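PDB 5B3T: biliverdin reductase from Synechocystis sp., which catalyses the NAD(P)H-dependent reduction of biliverdin, an open-chain tetrapyrrole of the heme-degrading pathway, probably to bilirubin. Local coordinates for residues A[64-69]-A[84-89]; A[131-136]-A[284-289]; A[148-153]-A[258-263]; A[266-271]-A[275-280]; A[291-296]-A[302-307]. One frame throughout, in Å; residues are numbered along the deposited sequence.

Contact 1: A[64-69]-A[84-89]; sequences QSWQAL and NQLHGA
Within the NAD-binding Rossmann domain, the indole of Trp66 on short helix 66-70 reaches toward Leu86 and Ala89, where the chain enters helix 87-96. Trp66 CG sits between the backbone N and the carbonyl carbon (chi1 62°), which turns the indole toward 84-89. Its pyrrole side comes nearest Leu86, with NE1 4.3 Å from Leu86 CD1, and the six-membered ring brings CH2 to 4.4 Å from Ala89 O; both partners meet the ring obliquely. The amide of Gln67 lies across one face of the indole, its CD 3.6 Å above the ring plane. Farther along, Trp66 touches Ile90 and Ala93 of helix 87-96 and meets the ring of Trp44 edge-to-face. Ser65 is the N-cap of helix 66-70: its OG accepts from Ala68 N at 3.1 Å. The second segment also carries Asn84 and His87, both NADP(+)-binding residues. With no hydrogen bond or ion pair across it, the contact is light van der Waals packing, and the indole's position probably depends more on Gln67, Trp44, Ile90 and Ala93.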
# COMPACT_ATOMS: atom_id res chain seq x y z
N GLN A 64 -9.94 -18.91 -12.96
CA GLN A 64 -11.31 -18.46 -12.74
C GLN A 64 -11.55 -17.99 -11.31
O GLN A 64 -12.41 -17.14 -11.07
CB GLN A 64 -12.30 -19.57 -13.12
CG GLN A 64 -12.10 -20.88 -12.37
CD GLN A 64 -13.02 -21.00 -11.17
OE1 GLN A 64 -13.89 -20.17 -10.95
NE2 GLN A 64 -12.83 -22.06 -10.39
N SER A 65 -10.80 -18.53 -10.35
CA SER A 65 -10.87 -18.10 -8.96
C SER A 65 -9.46 -17.96 -8.41
O SER A 65 -8.54 -18.65 -8.85
CB SER A 65 -11.67 -19.10 -8.10
OG SER A 65 -10.99 -20.34 -7.99
N TRP A 66 -9.29 -17.05 -7.44
CA TRP A 66 -7.98 -16.95 -6.81
C TRP A 66 -7.70 -18.15 -5.92
O TRP A 66 -6.53 -18.53 -5.74
CB TRP A 66 -7.85 -15.64 -6.02
CG TRP A 66 -8.80 -15.44 -4.86
CD1 TRP A 66 -9.91 -14.65 -4.84
CD2 TRP A 66 -8.68 -15.99 -3.54
NE1 TRP A 66 -10.51 -14.69 -3.61
CE2 TRP A 66 -9.77 -15.51 -2.79
CE3 TRP A 66 -7.77 -16.86 -2.93
CZ2 TRP A 66 -9.97 -15.87 -1.46
CZ3 TRP A 66 -7.97 -17.21 -1.61
CH2 TRP A 66 -9.06 -16.71 -0.89
N GLN A 67 -8.75 -18.78 -5.37
CA GLN A 67 -8.56 -20.01 -4.61
C GLN A 67 -7.89 -21.09 -5.46
O GLN A 67 -6.99 -21.79 -4.98
CB GLN A 67 -9.91 -20.52 -4.08
CG GLN A 67 -10.58 -19.61 -3.06
CD GLN A 67 -11.45 -18.55 -3.71
OE1 GLN A 67 -11.29 -18.24 -4.89
NE2 GLN A 67 -12.37 -18.00 -2.93
N ALA A 68 -8.31 -21.22 -6.72
CA ALA A 68 -7.67 -22.18 -7.61
C ALA A 68 -6.24 -21.78 -7.91
O ALA A 68 -5.35 -22.64 -8.01
CB ALA A 68 -8.48 -22.32 -8.90
N LEU A 69 -5.98 -20.48 -8.07
CA LEU A 69 -4.63 -20.01 -8.35
C LEU A 69 -3.67 -20.39 -7.23
O LEU A 69 -2.60 -20.95 -7.48
CB LEU A 69 -4.63 -18.49 -8.57
CG LEU A 69 -3.30 -17.82 -8.93
CD1 LEU A 69 -3.56 -16.63 -9.81
CD2 LEU A 69 -2.51 -17.39 -7.69
N ASN A 84 -9.04 -4.60 -1.34
CA ASN A 84 -8.48 -4.38 -0.00
C ASN A 84 -8.87 -5.49 0.97
O ASN A 84 -8.02 -6.06 1.66
CB ASN A 84 -8.92 -3.02 0.55
CG ASN A 84 -8.19 -1.86 -0.09
OD1 ASN A 84 -7.18 -2.05 -0.77
ND2 ASN A 84 -8.69 -0.65 0.13
N GLN A 85 -10.17 -5.81 1.03
CA GLN A 85 -10.67 -6.73 2.04
C GLN A 85 -10.06 -8.13 1.90
O GLN A 85 -9.94 -8.85 2.89
CB GLN A 85 -12.19 -6.81 1.97
CG GLN A 85 -12.84 -7.63 3.08
CD GLN A 85 -14.35 -7.68 2.96
OE1 GLN A 85 -14.91 -7.68 1.86
NE2 GLN A 85 -15.03 -7.72 4.10
N LEU A 86 -9.66 -8.50 0.68
CA LEU A 86 -9.25 -9.87 0.40
C LEU A 86 -7.82 -10.20 0.82
O LEU A 86 -7.48 -11.38 0.90
CB LEU A 86 -9.39 -10.16 -1.10
CG LEU A 86 -10.80 -10.17 -1.69
CD1 LEU A 86 -10.75 -10.45 -3.18
CD2 LEU A 86 -11.64 -11.22 -0.98
N HIS A 87 -6.99 -9.20 1.11
CA HIS A 87 -5.55 -9.43 1.19
C HIS A 87 -5.18 -10.40 2.30
O HIS A 87 -4.38 -11.32 2.10
CB HIS A 87 -4.81 -8.10 1.36
CG HIS A 87 -4.54 -7.40 0.07
ND1 HIS A 87 -3.48 -6.53 -0.10
CD2 HIS A 87 -5.19 -7.44 -1.12
CE1 HIS A 87 -3.49 -6.07 -1.34
NE2 HIS A 87 -4.52 -6.60 -1.98
N GLY A 88 -5.76 -10.22 3.49
CA GLY A 88 -5.44 -11.11 4.59
C GLY A 88 -5.88 -12.54 4.36
O GLY A 88 -5.14 -13.49 4.64
N ALA A 89 -7.10 -12.72 3.83
CA ALA A 89 -7.61 -14.07 3.59
C ALA A 89 -6.83 -14.78 2.50
O ALA A 89 -6.56 -15.99 2.60
CB ALA A 89 -9.10 -14.01 3.24

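Contact 2: A[131-136]-A[284-289]; sequences EHIELL and RGLFRQ. With PO4 (phosphate ion), chain E; PO4 (phosphate ion), chain C.
One face of the Phe287 ring carries Ile133 CG2, which sits 3.6 Å above the plane and is offset toward the rim in a CH-pi contact; Glu134 N meets the same ring obliquely, 3.8 Å from CZ. The guanidinium of Arg288 holds its phosphate, probably from the crystallisation liquor, at the edge and in plane: NH1 gives a bond to O3 and NH2 a 2.6 Å bond to O4, both nearly straight at 167°. The contact joins the loop after strand 128-131, the last of the parallel Rossmann sheet, to helix 283-300 of the C-terminal alpha/beta domain. Ile133 holds CG2 anti to its backbone N, a turn that lets the same methyl lie over the ring and reach Leu286 CB at 3.9 Å. The loop is steadied from the second shell by Glu104, whose OE2 accepts from both Ile133 N and Glu134 N. Beyond, Phe287 packs on Ala24, and Glu134 on Tyr23, both NADP(+)-binding residues. A second phosphate sits near the start of the helix, where the helix dipole probably favours an anion, and its O2 accepts from Arg284 N at 3.1 Å.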
# COMPACT_ATOMS: atom_id res chain seq x y z
N GLU A 131 5.26 -4.57 0.76
CA GLU A 131 5.72 -3.21 0.50
C GLU A 131 4.52 -2.34 0.16
O GLU A 131 3.41 -2.82 -0.10
CB GLU A 131 6.75 -3.15 -0.64
CG GLU A 131 8.18 -2.88 -0.16
CD GLU A 131 8.36 -1.51 0.50
OE1 GLU A 131 7.41 -0.69 0.48
OE2 GLU A 131 9.45 -1.25 1.04
N HIS A 132 4.75 -1.03 0.17
CA HIS A 132 3.71 -0.03 -0.12
C HIS A 132 4.34 0.98 -1.07
O HIS A 132 4.87 2.01 -0.64
CB HIS A 132 3.21 0.62 1.16
CG HIS A 132 1.92 1.36 1.00
ND1 HIS A 132 1.40 2.16 1.99
CD2 HIS A 132 1.04 1.41 -0.03
CE1 HIS A 132 0.26 2.68 1.57
NE2 HIS A 132 0.02 2.24 0.35
N ILE A 133 4.29 0.68 -2.37
CA ILE A 133 4.99 1.44 -3.39
C ILE A 133 4.04 2.14 -4.35
O ILE A 133 4.32 3.24 -4.82
CB ILE A 133 5.98 0.54 -4.17
CG1 ILE A 133 7.00 -0.07 -3.21
CG2 ILE A 133 6.68 1.31 -5.28
CD1 ILE A 133 7.86 -1.15 -3.84
N GLU A 134 2.89 1.51 -4.64
CA GLU A 134 1.98 2.06 -5.64
C GLU A 134 1.50 3.45 -5.26
O GLU A 134 1.39 4.34 -6.12
CB GLU A 134 0.79 1.11 -5.84
CG GLU A 134 -0.12 1.47 -7.00
CD GLU A 134 -1.18 2.49 -6.62
OE1 GLU A 134 -1.55 2.54 -5.43
OE2 GLU A 134 -1.62 3.25 -7.51
N LEU A 135 1.20 3.67 -3.98
CA LEU A 135 0.74 4.98 -3.51
C LEU A 135 1.96 5.82 -3.14
O LEU A 135 2.57 5.63 -2.09
CB LEU A 135 -0.20 4.82 -2.32
CG LEU A 135 -0.72 6.12 -1.70
CD1 LEU A 135 -1.59 6.88 -2.70
CD2 LEU A 135 -1.47 5.86 -0.40
N LEU A 136 2.32 6.75 -4.03
CA LEU A 136 3.32 7.78 -3.75
C LEU A 136 4.67 7.18 -3.36
O LEU A 136 5.41 7.77 -2.57
CB LEU A 136 2.83 8.73 -2.66
CG LEU A 136 1.61 9.58 -3.03
CD1 LEU A 136 1.10 10.32 -1.81
CD2 LEU A 136 1.96 10.57 -4.14
N ARG A 284 8.07 2.56 -10.93
CA ARG A 284 8.53 1.41 -11.71
C ARG A 284 9.90 0.95 -11.24
O ARG A 284 10.14 -0.25 -11.05
CB ARG A 284 8.56 1.76 -13.19
CG ARG A 284 9.21 0.72 -14.08
CD ARG A 284 9.69 1.35 -15.37
NE ARG A 284 8.63 2.16 -15.98
CZ ARG A 284 7.73 1.69 -16.83
NH1 ARG A 284 7.75 0.41 -17.18
NH2 ARG A 284 6.80 2.49 -17.32
N GLY A 285 10.83 1.89 -11.06
CA GLY A 285 12.15 1.53 -10.58
C GLY A 285 12.13 0.92 -9.20
O GLY A 285 12.86 -0.03 -8.92
N LEU A 286 11.27 1.45 -8.32
CA LEU A 286 11.19 0.92 -6.96
C LEU A 286 10.56 -0.46 -6.94
O LEU A 286 10.98 -1.33 -6.16
CB LEU A 286 10.42 1.88 -6.06
CG LEU A 286 11.09 3.23 -5.78
CD1 LEU A 286 10.08 4.22 -5.21
CD2 LEU A 286 12.27 3.05 -4.84
N PHE A 287 9.54 -0.69 -7.77
CA PHE A 287 8.97 -2.03 -7.87
C PHE A 287 9.98 -3.03 -8.41
O PHE A 287 10.04 -4.17 -7.95
CB PHE A 287 7.72 -2.02 -8.77
CG PHE A 287 6.44 -1.83 -8.02
CD1 PHE A 287 5.99 -2.80 -7.13
CD2 PHE A 287 5.66 -0.70 -8.20
CE1 PHE A 287 4.80 -2.64 -6.44
CE2 PHE A 287 4.47 -0.53 -7.51
CZ PHE A 287 4.04 -1.50 -6.63
N ARG A 288 10.79 -2.61 -9.39
CA ARG A 288 11.77 -3.52 -9.97
C ARG A 288 12.84 -3.91 -8.95
O ARG A 288 13.17 -5.09 -8.81
CB ARG A 288 12.42 -2.90 -11.20
CG ARG A 288 13.48 -3.79 -11.83
CD ARG A 288 14.01 -3.24 -13.13
NE ARG A 288 15.00 -4.14 -13.72
CZ ARG A 288 15.34 -4.15 -15.01
NH1 ARG A 288 14.77 -3.30 -15.85
NH2 ARG A 288 16.25 -5.01 -15.45
N GLN A 289 13.38 -2.93 -8.22
CA GLN A 289 14.38 -3.23 -7.21
C GLN A 289 13.81 -4.16 -6.14
O GLN A 289 14.50 -5.09 -5.69
CB GLN A 289 14.90 -1.94 -6.56
CG GLN A 289 15.61 -1.00 -7.53
CD GLN A 289 16.60 -1.73 -8.42
OE1 GLN A 289 16.49 -1.69 -9.65
NE2 GLN A 289 17.57 -2.39 -7.81
P PO4 E . 16.40 -4.67 -19.15
O1 PO4 E . 17.50 -3.90 -19.84
O2 PO4 E . 15.81 -5.67 -20.12
O3 PO4 E . 15.32 -3.72 -18.69
O4 PO4 E . 16.97 -5.40 -17.96
P PO4 C . 5.67 5.78 -12.41
O1 PO4 C . 5.83 7.01 -13.27
O2 PO4 C . 6.77 4.79 -12.72
O3 PO4 C . 5.77 6.18 -10.96
O4 PO4 C . 4.33 5.14 -12.69

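Contact 3: A[148-153]-A[258-263]; sequences GKIGEV and GTLIFV
Ile150 meets Gly258 first through carbon-to-backbone contacts: Ile150 CB stands 3.3 Å from Gly258 O, and the CG2 branch lies against the same peptide, 3.6 Å from Gly258 C. This packing is tight. A side chain on Gly258 would run into Ile150 CG2, and the extended backbone there (phi 167°, psi 171°) would also jam a CB against the preceding carbonyl. In the apolar part both branches lie against Leu260: with CG1 between the backbone N and the carbonyl carbon (chi1 67°), Ile150 CD1 comes nearest, 4.0 Å from Leu260 CD1, the side chains running at a slant. Leu269 touches Ile150 as well. Cut back to an alanine, this position would keep CB on Gly258 O but is likely to open a gap beside Leu260 and thin the cover over Gly258. Backbone hydrogen bonds from Ile150 to Arg257 and from Glu152 to Asp256 fix the loop next to strand 258-263 of the mixed sheet, whereas the two segments themselves meet by shape and apolar contact, with no polar link.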
# COMPACT_ATOMS: atom_id res chain seq x y z
N GLY A 148 16.48 14.70 6.46
CA GLY A 148 17.65 15.12 7.22
C GLY A 148 18.03 16.57 7.02
O GLY A 148 18.84 17.10 7.79
N LYS A 149 17.45 17.23 6.02
CA LYS A 149 17.79 18.61 5.70
C LYS A 149 16.97 19.64 6.46
O LYS A 149 17.37 20.81 6.52
CB LYS A 149 17.63 18.87 4.20
CG LYS A 149 18.56 18.08 3.29
CD LYS A 149 18.33 18.45 1.83
CE LYS A 149 19.37 17.84 0.90
NZ LYS A 149 19.43 16.36 1.03
N ILE A 150 15.83 19.26 7.05
CA ILE A 150 14.88 20.23 7.58
C ILE A 150 14.82 20.22 9.10
O ILE A 150 13.92 20.84 9.68
CB ILE A 150 13.49 20.04 6.97
CG1 ILE A 150 12.87 18.72 7.43
CG2 ILE A 150 13.56 20.09 5.46
CD1 ILE A 150 11.44 18.52 6.95
N GLY A 151 15.75 19.53 9.77
CA GLY A 151 15.79 19.61 11.22
C GLY A 151 14.62 18.89 11.89
O GLY A 151 14.09 17.90 11.38
N GLU A 152 14.23 19.41 13.05
CA GLU A 152 13.14 18.80 13.81
C GLU A 152 11.81 19.06 13.12
O GLU A 152 11.38 20.21 12.99
CB GLU A 152 13.11 19.35 15.24
CG GLU A 152 12.10 18.64 16.14
CD GLU A 152 11.86 19.38 17.45
OE1 GLU A 152 12.26 20.55 17.56
OE2 GLU A 152 11.27 18.77 18.37
N VAL A 153 11.16 17.99 12.67
CA VAL A 153 9.86 18.10 12.01
C VAL A 153 8.79 18.24 13.08
O VAL A 153 8.65 17.39 13.96
CB VAL A 153 9.60 16.88 11.12
CG1 VAL A 153 8.31 17.06 10.33
CG2 VAL A 153 10.78 16.64 10.19
N GLY A 258 13.64 23.76 7.60
CA GLY A 258 13.11 23.80 6.25
C GLY A 258 11.75 23.14 6.16
O GLY A 258 11.27 22.49 7.09
N THR A 259 11.14 23.32 4.99
CA THR A 259 9.85 22.73 4.67
C THR A 259 9.96 21.92 3.38
O THR A 259 10.57 22.36 2.41
CB THR A 259 8.77 23.81 4.50
OG1 THR A 259 8.45 24.37 5.78
CG2 THR A 259 7.50 23.24 3.87
N LEU A 260 9.37 20.73 3.39
CA LEU A 260 9.21 19.90 2.20
C LEU A 260 7.76 19.96 1.75
O LEU A 260 6.85 19.70 2.54
CB LEU A 260 9.62 18.45 2.48
CG LEU A 260 11.07 18.19 2.88
CD1 LEU A 260 11.25 16.75 3.33
CD2 LEU A 260 12.00 18.50 1.72
N ILE A 261 7.55 20.32 0.48
CA ILE A 261 6.21 20.38 -0.10
C ILE A 261 6.17 19.46 -1.30
O ILE A 261 6.95 19.63 -2.25
CB ILE A 261 5.84 21.80 -0.54
CG1 ILE A 261 6.17 22.82 0.53
CG2 ILE A 261 4.36 21.88 -0.89
CD1 ILE A 261 5.92 24.19 0.05
N PHE A 262 5.25 18.50 -1.27
CA PHE A 262 4.99 17.65 -2.42
C PHE A 262 3.55 17.86 -2.87
O PHE A 262 2.62 17.64 -2.10
CB PHE A 262 5.26 16.18 -2.10
CG PHE A 262 6.72 15.88 -1.88
CD1 PHE A 262 7.30 16.05 -0.63
CD2 PHE A 262 7.52 15.45 -2.93
CE1 PHE A 262 8.64 15.79 -0.43
CE2 PHE A 262 8.86 15.18 -2.73
CZ PHE A 262 9.42 15.35 -1.48
N VAL A 263 3.39 18.33 -4.11
CA VAL A 263 2.10 18.47 -4.76
C VAL A 263 2.05 17.40 -5.84
O VAL A 263 2.73 17.51 -6.87
CB VAL A 263 1.89 19.87 -5.35
CG1 VAL A 263 0.53 19.96 -6.02
CG2 VAL A 263 2.03 20.93 -4.26

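Contact 4: A[266-271]-A[275-280]; sequences TGRLIQ and ETEITV
Leu269 and Thr276 pair tightly, each backbone N bonding the other's O at 2.8 Å. Just beside them Arg268 CA comes within 3.2 Å of Thr276 O, a CA-H...O contact beside the non-hydrogen-bonded Arg268-Glu277 pair. Gly267 fits closely against Ile278: a side chain on it would press on Ile278 CB. Its carbonyl O also takes a bond from Ile278 N at 2.9 Å. Ile278 holds CG1 anti to its carbonyl carbon (chi1 -66°), which sends CD1 to 4.1 Å from Leu269 CB, and on this face both residues also touch Leu260, with helix 137-146 beneath Ile278. The two strands form a beta hairpin, 266-271 and 274-278, at the edge of the mixed sheet of the C-terminal domain. The face bearing Arg268, Glu275 and Glu277 is looser and more open to solvent. There Arg268 and Glu275 run side by side and join in a salt bridge, but the NH1 to OE1 hydrogen bond of 3.0 Å is bent to 125° and weak, with guanidinium and carboxylate planes 46° apart. Glu277 crosses Arg268 at a slant and lays OE2 3.6 Å from the aliphatic Arg268 CG, while Arg268 NE remains 5.5 Å from that oxygen.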
# COMPACT_ATOMS: atom_id res chain seq x y z
N THR A 266 5.35 16.16 -7.40
CA THR A 266 6.22 17.32 -7.56
C THR A 266 6.68 17.78 -6.18
O THR A 266 5.86 17.99 -5.29
CB THR A 266 5.48 18.45 -8.27
OG1 THR A 266 5.16 18.05 -9.61
CG2 THR A 266 6.34 19.70 -8.31
N GLY A 267 8.00 17.95 -6.02
CA GLY A 267 8.52 18.28 -4.71
C GLY A 267 9.49 19.45 -4.67
O GLY A 267 10.28 19.65 -5.59
N ARG A 268 9.45 20.22 -3.58
CA ARG A 268 10.35 21.36 -3.43
C ARG A 268 10.81 21.62 -1.99
O ARG A 268 9.99 21.72 -1.08
CB ARG A 268 9.69 22.62 -4.01
CG ARG A 268 8.88 22.38 -5.27
CD ARG A 268 8.06 23.61 -5.63
NE ARG A 268 7.17 24.01 -4.55
CZ ARG A 268 7.21 25.20 -3.95
NH1 ARG A 268 8.11 26.10 -4.33
NH2 ARG A 268 6.36 25.48 -2.97
N LEU A 269 12.12 21.73 -1.81
CA LEU A 269 12.72 22.00 -0.51
C LEU A 269 12.80 23.51 -0.33
O LEU A 269 13.28 24.22 -1.22
CB LEU A 269 14.11 21.38 -0.41
CG LEU A 269 14.95 21.79 0.80
CD1 LEU A 269 14.30 21.37 2.10
CD2 LEU A 269 16.36 21.24 0.69
N ILE A 270 12.33 24.00 0.81
CA ILE A 270 12.36 25.42 1.13
C ILE A 270 13.18 25.62 2.39
O ILE A 270 12.83 25.07 3.45
CB ILE A 270 10.94 26.00 1.30
CG1 ILE A 270 10.04 25.58 0.14
CG2 ILE A 270 11.00 27.52 1.39
CD1 ILE A 270 8.71 26.28 0.14
N GLN A 271 14.26 26.38 2.29
CA GLN A 271 15.11 26.72 3.42
C GLN A 271 15.45 28.20 3.33
O GLN A 271 16.17 28.62 2.43
CB GLN A 271 16.38 25.87 3.44
CG GLN A 271 16.14 24.38 3.60
CD GLN A 271 17.43 23.59 3.73
OE1 GLN A 271 17.61 22.83 4.68
NE2 GLN A 271 18.33 23.78 2.78
N GLU A 275 14.76 27.89 -2.74
CA GLU A 275 13.77 26.88 -3.11
C GLU A 275 14.47 25.94 -4.08
O GLU A 275 15.02 26.38 -5.09
CB GLU A 275 12.56 27.53 -3.78
CG GLU A 275 12.25 28.93 -3.28
CD GLU A 275 10.76 29.23 -3.27
OE1 GLU A 275 9.99 28.40 -3.80
OE2 GLU A 275 10.36 30.28 -2.74
N THR A 276 14.48 24.66 -3.76
CA THR A 276 15.16 23.68 -4.60
C THR A 276 14.17 22.64 -5.11
O THR A 276 13.35 22.12 -4.34
CB THR A 276 16.29 22.99 -3.83
OG1 THR A 276 17.10 23.97 -3.17
CG2 THR A 276 17.16 22.17 -4.77
N GLU A 277 14.25 22.33 -6.40
CA GLU A 277 13.48 21.22 -6.95
C GLU A 277 13.99 19.91 -6.36
O GLU A 277 15.19 19.75 -6.10
CB GLU A 277 13.59 21.19 -8.47
CG GLU A 277 12.29 20.86 -9.19
CD GLU A 277 11.27 21.97 -9.10
OE1 GLU A 277 11.57 23.09 -9.58
OE2 GLU A 277 10.18 21.74 -8.54
N ILE A 278 13.08 18.98 -6.13
CA ILE A 278 13.41 17.66 -5.60
C ILE A 278 13.14 16.62 -6.68
O ILE A 278 12.03 16.55 -7.21
CB ILE A 278 12.61 17.35 -4.32
CG1 ILE A 278 13.03 18.29 -3.19
CG2 ILE A 278 12.82 15.90 -3.91
CD1 ILE A 278 12.27 18.07 -1.90
N THR A 279 14.16 15.83 -7.00
CA THR A 279 14.01 14.76 -7.98
C THR A 279 13.23 13.61 -7.36
O THR A 279 13.64 13.04 -6.34
CB THR A 279 15.38 14.29 -8.45
OG1 THR A 279 16.10 15.40 -9.01
CG2 THR A 279 15.23 13.21 -9.51
N VAL A 280 12.10 13.26 -7.97
CA VAL A 280 11.25 12.16 -7.52
C VAL A 280 11.39 11.02 -8.51
O VAL A 280 11.07 11.18 -9.70
CB VAL A 280 9.79 12.59 -7.37
CG1 VAL A 280 8.94 11.41 -6.92
CG2 VAL A 280 9.68 13.74 -6.37

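Contact 5: A[291-296]-A[302-307]; sequences TEAVLD and KPLYVD
Lys302 starts out with CG anti to its backbone N (chi1 168°), then bends at chi3 (-46°), and this hook brings its ammonium to the carboxylate of Asp296. Leu304 places CG anti to its carbonyl carbon instead (chi1 -62°), which brings CD2 in against the helix. The salt bridge is short, Lys302 NZ to Asp296 OD2 at 2.7 Å, although NZ arrives from above the carboxylate plane, well out of it. The other oxygen, OD1, is bridged to Arg37, so one carboxylate serves two cations, an arrangement that would tend to keep it ionised. With an alanine in place of Asp296, Lys302 and Arg37 would probably both be left without this counter-charge, and the lysine chain would be freer to swing. Deeper in, Leu304 CD2 packs 3.8 Å from Ala293 CB and 4.2 Å from Val294 CG2, and it lies 3.3 Å from Ala293 O. That carbonyl is also gripped by a water, which donates to Ala293 O at 2.9 Å and to Lys302 O at 2.7 Å, tying helix to loop through two backbone oxygens. Leu304 and Val294 both rest on Leu127 and His129 at the last strand of the Rossmann sheet. The arrangement belongs to a loop linking two helices of the C-terminal alpha/beta domain, the chain leaving helix 283-300 and folding back along its flank before helix 309-325.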
# COMPACT_ATOMS: atom_id res chain seq x y z
N THR A 291 11.23 -6.31 -6.50
CA THR A 291 11.03 -7.62 -7.11
C THR A 291 12.34 -8.37 -7.25
O THR A 291 12.42 -9.57 -6.97
CB THR A 291 10.35 -7.48 -8.48
OG1 THR A 291 9.11 -6.78 -8.33
CG2 THR A 291 10.08 -8.85 -9.08
N GLU A 292 13.40 -7.67 -7.67
CA GLU A 292 14.70 -8.32 -7.82
C GLU A 292 15.27 -8.74 -6.47
O GLU A 292 15.93 -9.78 -6.36
CB GLU A 292 15.66 -7.40 -8.56
CG GLU A 292 15.28 -7.20 -10.02
CD GLU A 292 16.18 -6.22 -10.75
OE1 GLU A 292 16.95 -5.50 -10.08
OE2 GLU A 292 16.13 -6.18 -12.00
N ALA A 293 15.02 -7.94 -5.42
CA ALA A 293 15.44 -8.34 -4.08
C ALA A 293 14.72 -9.61 -3.63
O ALA A 293 15.32 -10.49 -3.01
CB ALA A 293 15.20 -7.20 -3.09
N VAL A 294 13.42 -9.71 -3.94
CA VAL A 294 12.66 -10.90 -3.60
C VAL A 294 13.22 -12.11 -4.34
O VAL A 294 13.41 -13.18 -3.75
CB VAL A 294 11.16 -10.69 -3.91
CG1 VAL A 294 10.42 -12.01 -3.92
CG2 VAL A 294 10.54 -9.73 -2.90
N LEU A 295 13.49 -11.96 -5.63
CA LEU A 295 14.10 -13.04 -6.39
C LEU A 295 15.45 -13.43 -5.80
O LEU A 295 15.78 -14.62 -5.70
CB LEU A 295 14.26 -12.62 -7.86
CG LEU A 295 12.91 -12.55 -8.59
CD1 LEU A 295 13.07 -12.04 -10.01
CD2 LEU A 295 12.24 -13.91 -8.58
N ASP A 296 16.23 -12.44 -5.37
CA ASP A 296 17.51 -12.71 -4.71
C ASP A 296 17.30 -13.60 -3.49
O ASP A 296 17.98 -14.62 -3.32
CB ASP A 296 18.19 -11.40 -4.31
CG ASP A 296 19.39 -11.07 -5.20
OD1 ASP A 296 19.19 -10.71 -6.39
OD2 ASP A 296 20.53 -11.12 -4.69
N LYS A 302 19.75 -14.52 0.22
CA LYS A 302 20.19 -13.22 0.71
C LYS A 302 19.01 -12.49 1.35
O LYS A 302 17.99 -12.26 0.69
CB LYS A 302 20.78 -12.36 -0.41
CG LYS A 302 20.97 -10.90 0.04
CD LYS A 302 21.17 -9.95 -1.13
CE LYS A 302 22.18 -10.52 -2.11
NZ LYS A 302 22.33 -9.62 -3.29
N PRO A 303 19.11 -12.09 2.62
CA PRO A 303 17.95 -11.52 3.31
C PRO A 303 17.52 -10.18 2.75
O PRO A 303 18.32 -9.38 2.26
CB PRO A 303 18.43 -11.37 4.76
CG PRO A 303 19.92 -11.47 4.70
CD PRO A 303 20.25 -12.32 3.53
N LEU A 304 16.21 -9.95 2.81
CA LEU A 304 15.64 -8.69 2.37
C LEU A 304 15.94 -7.58 3.36
O LEU A 304 16.00 -7.80 4.58
CB LEU A 304 14.13 -8.83 2.18
CG LEU A 304 13.66 -9.84 1.13
CD1 LEU A 304 12.21 -10.21 1.38
CD2 LEU A 304 13.83 -9.27 -0.27
N TYR A 305 16.13 -6.36 2.84
CA TYR A 305 16.32 -5.21 3.71
C TYR A 305 15.02 -4.83 4.40
O TYR A 305 15.02 -4.44 5.58
CB TYR A 305 16.87 -4.03 2.91
CG TYR A 305 16.97 -2.73 3.69
CD1 TYR A 305 18.02 -2.50 4.57
CD2 TYR A 305 16.00 -1.74 3.53
CE1 TYR A 305 18.10 -1.32 5.28
CE2 TYR A 305 16.08 -0.56 4.24
CZ TYR A 305 17.13 -0.35 5.11
OH TYR A 305 17.21 0.83 5.81
N VAL A 306 13.89 -4.92 3.69
CA VAL A 306 12.59 -4.68 4.29
C VAL A 306 12.22 -5.85 5.19
O VAL A 306 12.39 -7.02 4.82
CB VAL A 306 11.53 -4.47 3.20
CG1 VAL A 306 10.14 -4.36 3.81
CG2 VAL A 306 11.85 -3.24 2.37
N ASP A 307 11.71 -5.54 6.38
CA ASP A 307 11.11 -6.55 7.24
C ASP A 307 9.65 -6.19 7.47
O ASP A 307 9.21 -5.06 7.22
CB ASP A 307 11.87 -6.69 8.57
CG ASP A 307 11.45 -5.66 9.61
OD1 ASP A 307 11.29 -4.47 9.26
OD2 ASP A 307 11.28 -6.05 10.78
O HOH W 1 17.45 -10.27 -1.06

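From the N terminus, contact 1 closes first, a short loop of 14 residues wholly within the Rossmann domain that includes strand 77-80. Contact 2 then opens at the end of that domain's last strand and closes after 147 intervening residues on helix 283-300, tying the two domains together. Contacts 3 and 4 both fall within this span, one after the other: contact 3 closes a loop of 104 residues, and contact 4 follows as a hairpin. Strands 258-263 and 266-271 are neighbours, so these two share the mixed sheet. Contact 5 comes last, on the same helix as contact 2, and touches it where Val306 meets Glu131. No two contacts cross.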